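Local coordinates for nucleoporin NUP82 (Chaetomium thermophilum, PDB 5CWW), which probably serves as a structural component of the nuclear pore complex and as a docking partner for transport factors, represented here by its N-terminal beta-propeller domain, at residues K159-G164 with W210-P215; G184-A189 with E346-E351; P289-P294 with V356-S361. All blocks are in the same frame, centred on the assembly; numbering follows the deposited sequence. Where two conformers were deposited one is given.

Overall arrangement
The three contacts lie in and beside consecutive blades of the beta-propeller, from a blade-to-blade joint to the insertion between strands 281-284 and 369-370. Contact 1 joins the outermost strand of one blade to the short helix of the next and is partly buried, combining an aromatic stack with one backbone hydrogen bond. Contact 3, also partly buried, pairs two strands of the insertion's own small sheet through backbone bonds and a tryptophan N-H. Contact 2 lies at the surface, where the tip of that sheet meets a blade loop by van der Waals contact without a hydrogen bond. Contacts 2 and 3 touch through Val185, whereas contact 1 stays about 7 Å from both at the nearest atoms.

Contact 1 of 3, residues K159-G164 with W210-P215; sequences KFWTLG and WTFDAP
Trp161 and Phe212 lie nearly flat on each other in an offset stack: the pyrrole part of the indole and the phenyl ring have centroids 4.1 Å apart and planes inclined by only 15°. The closest approach is Trp161 CE3 to Phe212 CD1, 3.3 Å, while Trp161 CB sits over the same phenyl face in a CH-pi contact. Phe212 CG stands anti to its carbonyl carbon (chi1 -66°), which sets the phenyl beside Trp161. The other indole face carries Lys159 CE, 3.8 Å above its plane and toward the rim, so that Trp161 is sandwiched between a lysine methylene and the phenyl ring. An alanine in place of Phe212 would probably leave the indole face opposite Lys159 without its stacking partner and Trp161 freer to turn. Strand 160-162 is the outermost strand of its four-stranded antiparallel blade, and the weakly bonded helix around 210-213 belongs to the loop before strand 217-220 of the next, making this a joint between consecutive propeller blades. The backbones are tied by Gly164 N to Phe212 O, 2.8 Å and nearly straight at 175°. Leu163 starts away from the helix, but its CD1 returns to within 3.8 Å of Phe212 O; the side chain also packs on Leu190, Thr192 and Trp202 of the next blade. A water donates to both Thr162 O (2.7 Å) and Asp213 OD1 (2.9 Å), linking the carboxylate to the strand.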
loop_
_atom_site.group_PDB
_atom_site.type_symbol
_atom_site.label_atom_id
_atom_site.label_comp_id
_atom_site.label_asym_id
_atom_site.label_seq_id
_atom_site.Cartn_x
_atom_site.Cartn_y
_atom_site.Cartn_z
ATOM N N LYS B 159 0.363 18.982 -20.597
ATOM C CA LYS B 159 -0.986 18.804 -20.076
ATOM C C LYS B 159 -0.975 18.118 -18.712
ATOM O O LYS B 159 -0.296 17.111 -18.515
ATOM C CB LYS B 159 -1.831 17.990 -21.064
ATOM C CG LYS B 159 -3.265 17.719 -20.613
ATOM C CD LYS B 159 -4.047 19.012 -20.422
ATOM C CE LYS B 159 -5.490 18.744 -20.034
ATOM N NZ LYS B 159 -6.237 20.008 -19.782
ATOM N N PHE B 160 -1.730 18.688 -17.776
ATOM C CA PHE B 160 -1.937 18.102 -16.456
ATOM C C PHE B 160 -3.410 17.759 -16.275
ATOM O O PHE B 160 -4.278 18.601 -16.509
ATOM C CB PHE B 160 -1.489 19.060 -15.350
ATOM C CG PHE B 160 -0.005 19.090 -15.130
ATOM C CD1 PHE B 160 0.818 19.846 -15.947
ATOM C CD2 PHE B 160 0.566 18.376 -14.089
ATOM C CE1 PHE B 160 2.184 19.878 -15.740
ATOM C CE2 PHE B 160 1.931 18.407 -13.875
ATOM C CZ PHE B 160 2.741 19.156 -14.704
ATOM N N TRP B 161 -3.684 16.526 -15.863
ATOM C CA TRP B 161 -5.046 16.083 -15.590
ATOM C C TRP B 161 -5.261 15.924 -14.093
ATOM O O TRP B 161 -4.462 15.282 -13.412
ATOM C CB TRP B 161 -5.341 14.754 -16.287
ATOM C CG TRP B 161 -5.421 14.831 -17.775
ATOM C CD1 TRP B 161 -4.379 14.856 -18.655
ATOM C CD2 TRP B 161 -6.614 14.876 -18.564
ATOM N NE1 TRP B 161 -4.852 14.919 -19.945
ATOM C CE2 TRP B 161 -6.222 14.933 -19.915
ATOM C CE3 TRP B 161 -7.978 14.877 -18.257
ATOM C CZ2 TRP B 161 -7.142 14.991 -20.957
ATOM C CZ3 TRP B 161 -8.889 14.935 -19.293
ATOM C CH2 TRP B 161 -8.469 14.991 -20.626
ATOM N N THR B 162 -6.341 16.506 -13.586
ATOM C CA THR B 162 -6.723 16.310 -12.195
ATOM C C THR B 162 -7.325 14.921 -12.028
ATOM O O THR B 162 -8.202 14.525 -12.794
ATOM C CB THR B 162 -7.738 17.370 -11.724
ATOM O OG1 THR B 162 -7.154 18.672 -11.827
ATOM C CG2 THR B 162 -8.149 17.125 -10.279
ATOM N N LEU B 163 -6.849 14.189 -11.026
ATOM C CA LEU B 163 -7.343 12.846 -10.744
ATOM C C LEU B 163 -8.276 12.877 -9.539
ATOM O O LEU B 163 -7.864 13.229 -8.432
ATOM C CB LEU B 163 -6.182 11.884 -10.490
ATOM C CG LEU B 163 -6.543 10.396 -10.480
ATOM C CD1 LEU B 163 -6.821 9.898 -11.891
ATOM C CD2 LEU B 163 -5.444 9.572 -9.823
ATOM N N GLY B 164 -9.537 12.520 -9.765
ATOM C CA GLY B 164 -10.541 12.535 -8.717
ATOM C C GLY B 164 -10.677 13.892 -8.052
ATOM O O GLY B 164 -10.310 14.047 -6.888
ATOM N N TRP B 210 -13.735 11.668 -18.256
ATOM C CA TRP B 210 -14.403 10.985 -17.152
ATOM C C TRP B 210 -13.506 9.937 -16.488
ATOM O O TRP B 210 -13.712 9.589 -15.323
ATOM C CB TRP B 210 -15.699 10.330 -17.639
ATOM C CG TRP B 210 -16.438 9.607 -16.555
ATOM C CD1 TRP B 210 -16.597 8.257 -16.425
ATOM C CD2 TRP B 210 -17.112 10.199 -15.437
ATOM N NE1 TRP B 210 -17.332 7.973 -15.299
ATOM C CE2 TRP B 210 -17.660 9.149 -14.674
ATOM C CE3 TRP B 210 -17.309 11.517 -15.010
ATOM C CZ2 TRP B 210 -18.390 9.374 -13.509
ATOM C CZ3 TRP B 210 -18.035 11.738 -13.852
ATOM C CH2 TRP B 210 -18.564 10.671 -13.115
ATOM N N THR B 211 -12.511 9.433 -17.214
ATOM C CA THR B 211 -11.625 8.407 -16.657
ATOM C C THR B 211 -10.732 8.982 -15.565
ATOM O O THR B 211 -10.252 8.252 -14.699
ATOM C CB THR B 211 -10.730 7.769 -17.733
ATOM O OG1 THR B 211 -9.904 8.773 -18.337
ATOM C CG2 THR B 211 -11.575 7.087 -18.800
ATOM N N PHE B 212 -10.513 10.292 -15.611
ATOM C CA PHE B 212 -9.732 10.977 -14.588
ATOM C C PHE B 212 -10.616 11.433 -13.423
ATOM O O PHE B 212 -10.126 11.640 -12.311
ATOM C CB PHE B 212 -9.001 12.182 -15.191
ATOM C CG PHE B 212 -7.936 11.812 -16.188
ATOM C CD1 PHE B 212 -8.246 11.641 -17.527
ATOM C CD2 PHE B 212 -6.622 11.646 -15.785
ATOM C CE1 PHE B 212 -7.264 11.304 -18.443
ATOM C CE2 PHE B 212 -5.635 11.310 -16.698
ATOM C CZ PHE B 212 -5.957 11.137 -18.024
ATOM N N ASP B 213 -11.913 11.575 -13.679
ATOM C CA ASP B 213 -12.838 12.120 -12.686
ATOM C C ASP B 213 -13.268 11.076 -11.666
ATOM O O ASP B 213 -13.456 11.390 -10.491
ATOM C CB ASP B 213 -14.084 12.698 -13.365
ATOM C CG ASP B 213 -13.788 13.947 -14.173
ATOM O OD1 ASP B 213 -12.920 14.742 -13.756
ATOM O OD2 ASP B 213 -14.434 14.138 -15.223
ATOM N N ALA B 214 -13.429 9.838 -12.123
ATOM C CA ALA B 214 -13.943 8.768 -11.277
ATOM C C ALA B 214 -13.177 7.469 -11.499
ATOM O O ALA B 214 -12.739 7.187 -12.616
ATOM C CB ALA B 214 -15.424 8.554 -11.544
ATOM N N PRO B 215 -13.010 6.668 -10.435
ATOM C CA PRO B 215 -12.337 5.377 -10.589
ATOM C C PRO B 215 -13.278 4.299 -11.115
ATOM O O PRO B 215 -14.493 4.411 -10.954
ATOM C CB PRO B 215 -11.876 5.057 -9.169
ATOM C CG PRO B 215 -12.904 5.703 -8.299
ATOM C CD PRO B 215 -13.387 6.927 -9.033
HETATM O O HOH W 1 -10.236 15.710 -14.093
#

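Contact 2 of 3, residues G184-A189 with E346-E351; sequences GVNGHA and EEATGE
The backbones of Asn186 and Ala348 come within 6.0 Å of each other at their CA atoms, where a tight loop with Asn186 and Gly187 in the left-handed conformation faces a type I beta turn running from Glu347 to Gly350. Each side is braced internally: Gly187 N bonds to Gly184 O and His188 N to Val185 O, whereas the bond from Gly350 N to Glu347 O is weak. The positive phi of Gly187 (60°) is one that glycine adopts more readily than other residues. Ala348 points its methyl into the angle between two side chains, with CB 3.9 Å from His188 CE1 and 4.2 Å from Asn186 CG. Asn186 holds CG anti to its carbonyl carbon (chi1 -61°), which swings the amide toward residues 346-348, and the amide oxygen OD1 stands 3.4 Å from Glu346 O. Both are acceptors, so this approach is not a bond, and no hydrogen bond joins the two segments. His188 is fixed from elsewhere: NE2 is hydrogen-bonded to Asp127 OD2 and the imidazole stacks with Phe128. Within its own loop, Asn186 O lies 3.1 Å above the His188 ring plane, toward the rim. The carboxylate of Asp127 could favour a protonated imidazole. The summed buried area is just 137 Å², in keeping with a light surface touch. Residues 184-189 link strands 175-180 and 189-194 of one blade, beside the start of strand 128-132 in the preceding blade, while 346-351 turn the chain between strands 343-345 and 354-358 of the insertion, with Thr349 leaning on Asn125 and Asp127.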
loop_
_atom_site.group_PDB
_atom_site.type_symbol
_atom_site.label_atom_id
_atom_site.label_comp_id
_atom_site.label_asym_id
_atom_site.label_seq_id
_atom_site.Cartn_x
_atom_site.Cartn_y
_atom_site.Cartn_z
ATOM N N GLY B 184 -1.883 -3.280 -16.326
ATOM C CA GLY B 184 -2.759 -2.277 -16.906
ATOM C C GLY B 184 -2.510 -2.086 -18.389
ATOM O O GLY B 184 -1.363 -2.035 -18.826
ATOM N N VAL B 185 -3.588 -1.989 -19.163
ATOM C CA VAL B 185 -3.488 -1.756 -20.602
ATOM C C VAL B 185 -2.726 -0.460 -20.867
ATOM O O VAL B 185 -3.037 0.578 -20.284
ATOM C CB VAL B 185 -4.882 -1.685 -21.261
ATOM C CG1 VAL B 185 -4.761 -1.483 -22.768
ATOM C CG2 VAL B 185 -5.679 -2.947 -20.959
ATOM N N ASN B 186 -1.717 -0.537 -21.732
ATOM C CA ASN B 186 -0.878 0.614 -22.073
ATOM C C ASN B 186 -0.179 1.243 -20.866
ATOM O O ASN B 186 0.343 2.355 -20.958
ATOM C CB ASN B 186 -1.709 1.691 -22.788
ATOM C CG ASN B 186 -2.313 1.199 -24.088
ATOM O OD1 ASN B 186 -1.707 0.405 -24.807
ATOM N ND2 ASN B 186 -3.518 1.670 -24.396
ATOM N N GLY B 187 -0.166 0.527 -19.745
ATOM C CA GLY B 187 0.407 1.050 -18.518
ATOM C C GLY B 187 -0.300 2.316 -18.067
ATOM O O GLY B 187 0.319 3.207 -17.484
ATOM N N HIS B 188 -1.601 2.391 -18.339
ATOM C CA HIS B 188 -2.398 3.572 -18.004
ATOM C C HIS B 188 -3.409 3.311 -16.889
ATOM O O HIS B 188 -4.270 4.149 -16.618
ATOM C CB HIS B 188 -3.121 4.080 -19.254
ATOM C CG HIS B 188 -2.209 4.693 -20.272
ATOM N ND1 HIS B 188 -2.599 4.937 -21.571
ATOM C CD2 HIS B 188 -0.927 5.118 -20.179
ATOM C CE1 HIS B 188 -1.597 5.482 -22.235
ATOM N NE2 HIS B 188 -0.569 5.604 -21.413
ATOM N N ALA B 189 -3.298 2.155 -16.239
ATOM C CA ALA B 189 -4.126 1.846 -15.079
ATOM C C ALA B 189 -3.370 2.184 -13.799
ATOM O O ALA B 189 -2.280 1.660 -13.554
ATOM C CB ALA B 189 -4.535 0.390 -15.088
ATOM N N GLU B 346 -3.271 -1.559 -30.314
ATOM C CA GLU B 346 -1.927 -1.011 -30.431
ATOM C C GLU B 346 -1.322 -0.648 -29.079
ATOM O O GLU B 346 -1.998 -0.660 -28.049
ATOM C CB GLU B 346 -1.975 0.228 -31.347
ATOM C CG GLU B 346 -0.635 0.773 -31.852
ATOM C CD GLU B 346 0.107 -0.191 -32.761
ATOM O OE1 GLU B 346 -0.427 -1.282 -33.044
ATOM O OE2 GLU B 346 1.235 0.139 -33.182
ATOM N N GLU B 347 -0.040 -0.310 -29.109
ATOM C CA GLU B 347 0.679 0.187 -27.950
ATOM C C GLU B 347 0.825 1.701 -28.048
ATOM O O GLU B 347 1.245 2.224 -29.080
ATOM C CB GLU B 347 2.041 -0.497 -27.859
ATOM C CG GLU B 347 2.825 -0.207 -26.589
ATOM C CD GLU B 347 4.031 -1.115 -26.432
ATOM O OE1 GLU B 347 4.439 -1.746 -27.430
ATOM O OE2 GLU B 347 4.570 -1.200 -25.308
ATOM N N ALA B 348 0.461 2.398 -26.975
ATOM C CA ALA B 348 0.444 3.859 -26.967
ATOM C C ALA B 348 1.818 4.440 -27.289
ATOM O O ALA B 348 1.934 5.383 -28.072
ATOM C CB ALA B 348 -0.037 4.366 -25.620
ATOM N N THR B 349 2.850 3.870 -26.675
ATOM C CA THR B 349 4.228 4.279 -26.922
ATOM C C THR B 349 4.956 3.173 -27.666
ATOM O O THR B 349 6.158 2.980 -27.479
ATOM C CB THR B 349 4.983 4.579 -25.614
ATOM O OG1 THR B 349 5.309 3.349 -24.956
ATOM C CG2 THR B 349 4.144 5.446 -24.689
ATOM N N GLY B 350 4.223 2.451 -28.510
ATOM C CA GLY B 350 4.758 1.256 -29.125
ATOM C C GLY B 350 4.439 1.006 -30.583
ATOM O O GLY B 350 3.643 1.691 -31.226
ATOM N N GLU B 351 5.103 -0.031 -31.069
ATOM C CA GLU B 351 5.010 -0.558 -32.424
ATOM C C GLU B 351 4.527 -2.005 -32.454
ATOM O O GLU B 351 4.835 -2.741 -33.395
ATOM C CB GLU B 351 6.349 -0.443 -33.144
ATOM C CG GLU B 351 6.979 0.955 -33.112
ATOM C CD GLU B 351 7.545 1.344 -31.760
ATOM O OE1 GLU B 351 7.520 0.509 -30.835
ATOM O OE2 GLU B 351 8.015 2.494 -31.627
#

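Contact 3 of 3, residues P289-P294 with V356-S361; sequences PQRWTP and VYTRPS
Tyr357 O receives the backbone N-H of Trp292 at 2.8 Å and, alongside it, a CA-H...O contact from Arg291 CA at 3.2 Å. The return bond, Tyr357 N to Trp292 O at 2.9 Å, makes these residues an antiparallel hydrogen-bonded pair, followed by Arg291 and Thr358 as a non-hydrogen-bonded pair; beyond the pairs Arg359 N reaches Gln290 O. Trp292 CG stands between backbone N and carbonyl carbon (chi1 56°), and the indole turns its edge to the partner strand: NE1 donates to Thr358 O at 3.1 Å, an oxygen lying in the ring plane, while the N-H arrives from above the carbonyl plane. Tyr357 CB packs over one face of that indole. Strand 291-292 edges the three-stranded antiparallel sheet of the propeller's insertion, flanked by helix 321-338, whose Ile337 meets Trp292, and by helix 298-315. Pro294 crosses the Tyr357 side chain at about a right angle, CD 3.6 Å from Tyr357 CD1; Tyr357 OH is hydrogen-bonded to Glu355 OE1. Gln290 CA lies 3.5 Å above the Arg359 guanidinium plane, offset toward the rim, while Arg359 NE hydrogen-bonds to Leu288 O.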
loop_
_atom_site.group_PDB
_atom_site.type_symbol
_atom_site.label_atom_id
_atom_site.label_comp_id
_atom_site.label_asym_id
_atom_site.label_seq_id
_atom_site.Cartn_x
_atom_site.Cartn_y
_atom_site.Cartn_z
ATOM N N PRO B 289 -7.804 -4.274 -12.921
ATOM C CA PRO B 289 -8.720 -3.304 -13.530
ATOM C C PRO B 289 -9.726 -4.011 -14.437
ATOM O O PRO B 289 -9.610 -5.222 -14.629
ATOM C CB PRO B 289 -7.789 -2.380 -14.324
ATOM C CG PRO B 289 -6.536 -3.151 -14.514
ATOM C CD PRO B 289 -6.410 -4.064 -13.345
ATOM N N GLN B 290 -10.696 -3.274 -14.971
ATOM C CA GLN B 290 -11.732 -3.865 -15.818
ATOM C C GLN B 290 -11.129 -4.595 -17.008
ATOM O O GLN B 290 -11.670 -5.600 -17.471
ATOM C CB GLN B 290 -12.700 -2.790 -16.314
ATOM C CG GLN B 290 -13.528 -2.158 -15.217
ATOM C CD GLN B 290 -14.547 -1.170 -15.747
ATOM O OE1 GLN B 290 -15.722 -1.216 -15.376
ATOM N NE2 GLN B 290 -14.104 -0.264 -16.609
ATOM N N ARG B 291 -10.010 -4.076 -17.500
ATOM C CA ARG B 291 -9.295 -4.684 -18.614
ATOM C C ARG B 291 -7.816 -4.768 -18.270
ATOM O O ARG B 291 -7.276 -3.869 -17.627
ATOM C CB ARG B 291 -9.514 -3.877 -19.894
ATOM C CG ARG B 291 -10.849 -4.151 -20.570
ATOM C CD ARG B 291 -11.152 -3.126 -21.650
ATOM N NE ARG B 291 -11.830 -1.949 -21.110
ATOM C CZ ARG B 291 -13.149 -1.831 -20.971
ATOM N NH1 ARG B 291 -13.958 -2.820 -21.331
ATOM N NH2 ARG B 291 -13.663 -0.718 -20.469
ATOM N N TRP B 292 -7.162 -5.845 -18.696
ATOM C CA TRP B 292 -5.778 -6.099 -18.303
ATOM C C TRP B 292 -4.994 -6.832 -19.390
ATOM O O TRP B 292 -5.569 -7.512 -20.241
ATOM C CB TRP B 292 -5.741 -6.900 -16.997
ATOM C CG TRP B 292 -6.498 -8.198 -17.045
ATOM C CD1 TRP B 292 -7.843 -8.360 -17.208
ATOM C CD2 TRP B 292 -5.951 -9.516 -16.912
ATOM N NE1 TRP B 292 -8.166 -9.696 -17.193
ATOM C CE2 TRP B 292 -7.022 -10.426 -17.013
ATOM C CE3 TRP B 292 -4.659 -10.015 -16.721
ATOM C CZ2 TRP B 292 -6.840 -11.805 -16.930
ATOM C CZ3 TRP B 292 -4.481 -11.385 -16.639
ATOM C CH2 TRP B 292 -5.565 -12.263 -16.743
ATOM N N THR B 293 -3.675 -6.672 -19.347
ATOM C CA THR B 293 -2.768 -7.251 -20.333
ATOM C C THR B 293 -1.728 -8.127 -19.639
ATOM O O THR B 293 -0.831 -7.608 -18.977
ATOM C CB THR B 293 -2.046 -6.161 -21.144
ATOM O OG1 THR B 293 -3.010 -5.387 -21.866
ATOM C CG2 THR B 293 -1.051 -6.775 -22.126
ATOM N N PRO B 294 -1.844 -9.457 -19.779
ATOM C CA PRO B 294 -0.846 -10.350 -19.184
ATOM C C PRO B 294 0.296 -10.673 -20.141
ATOM O O PRO B 294 0.084 -10.676 -21.353
ATOM C CB PRO B 294 -1.656 -11.605 -18.876
ATOM C CG PRO B 294 -2.668 -11.650 -19.977
ATOM C CD PRO B 294 -2.984 -10.211 -20.331
ATOM N N VAL B 356 -5.576 -8.339 -24.840
ATOM C CA VAL B 356 -6.280 -7.616 -23.790
ATOM C C VAL B 356 -7.485 -8.424 -23.330
ATOM O O VAL B 356 -8.366 -8.753 -24.124
ATOM C CB VAL B 356 -6.749 -6.227 -24.266
ATOM C CG1 VAL B 356 -7.459 -5.483 -23.140
ATOM C CG2 VAL B 356 -5.568 -5.416 -24.779
ATOM N N TYR B 357 -7.511 -8.736 -22.038
ATOM C CA TYR B 357 -8.612 -9.471 -21.432
ATOM C C TYR B 357 -9.432 -8.554 -20.537
ATOM O O TYR B 357 -8.963 -7.493 -20.127
ATOM C CB TYR B 357 -8.092 -10.655 -20.612
ATOM C CG TYR B 357 -7.328 -11.688 -21.406
ATOM C CD1 TYR B 357 -5.993 -11.495 -21.732
ATOM C CD2 TYR B 357 -7.939 -12.866 -21.815
ATOM C CE1 TYR B 357 -5.290 -12.442 -22.453
ATOM C CE2 TYR B 357 -7.244 -13.820 -22.535
ATOM C CZ TYR B 357 -5.919 -13.603 -22.850
ATOM O OH TYR B 357 -5.224 -14.547 -23.568
ATOM N N THR B 358 -10.659 -8.970 -20.241
ATOM C CA THR B 358 -11.492 -8.269 -19.274
ATOM C C THR B 358 -11.426 -9.005 -17.945
ATOM O O THR B 358 -11.136 -10.201 -17.903
ATOM C CB THR B 358 -12.958 -8.169 -19.732
ATOM O OG1 THR B 358 -13.597 -9.443 -19.586
ATOM C CG2 THR B 358 -13.040 -7.717 -21.183
ATOM N N ARG B 359 -11.677 -8.285 -16.858
ATOM C CA ARG B 359 -11.656 -8.894 -15.536
ATOM C C ARG B 359 -12.808 -9.883 -15.405
ATOM O O ARG B 359 -13.937 -9.561 -15.772
ATOM C CB ARG B 359 -11.763 -7.835 -14.442
ATOM C CG ARG B 359 -11.601 -8.385 -13.034
ATOM C CD ARG B 359 -12.424 -7.594 -12.037
ATOM N NE ARG B 359 -11.981 -6.206 -11.933
ATOM C CZ ARG B 359 -12.688 -5.142 -12.306
ATOM N NH1 ARG B 359 -13.900 -5.270 -12.829
ATOM N NH2 ARG B 359 -12.171 -3.932 -12.155
ATOM N N PRO B 360 -12.528 -11.095 -14.900
ATOM C CA PRO B 360 -13.630 -12.000 -14.568
ATOM C C PRO B 360 -14.611 -11.353 -13.599
ATOM O O PRO B 360 -14.185 -10.655 -12.677
ATOM C CB PRO B 360 -12.923 -13.191 -13.920
ATOM C CG PRO B 360 -11.571 -13.198 -14.548
ATOM C CD PRO B 360 -11.216 -11.749 -14.739
ATOM N N SER B 361 -15.903 -11.582 -13.810
ATOM C CA SER B 361 -16.931 -11.035 -12.934
ATOM C C SER B 361 -17.215 -11.986 -11.780
ATOM O O SER B 361 -17.670 -11.563 -10.720
ATOM C CB SER B 361 -18.215 -10.758 -13.717
ATOM O OG SER B 361 -18.025 -9.691 -14.632
HETATM O O HOH W 2 -15.004 -2.080 -12.370
#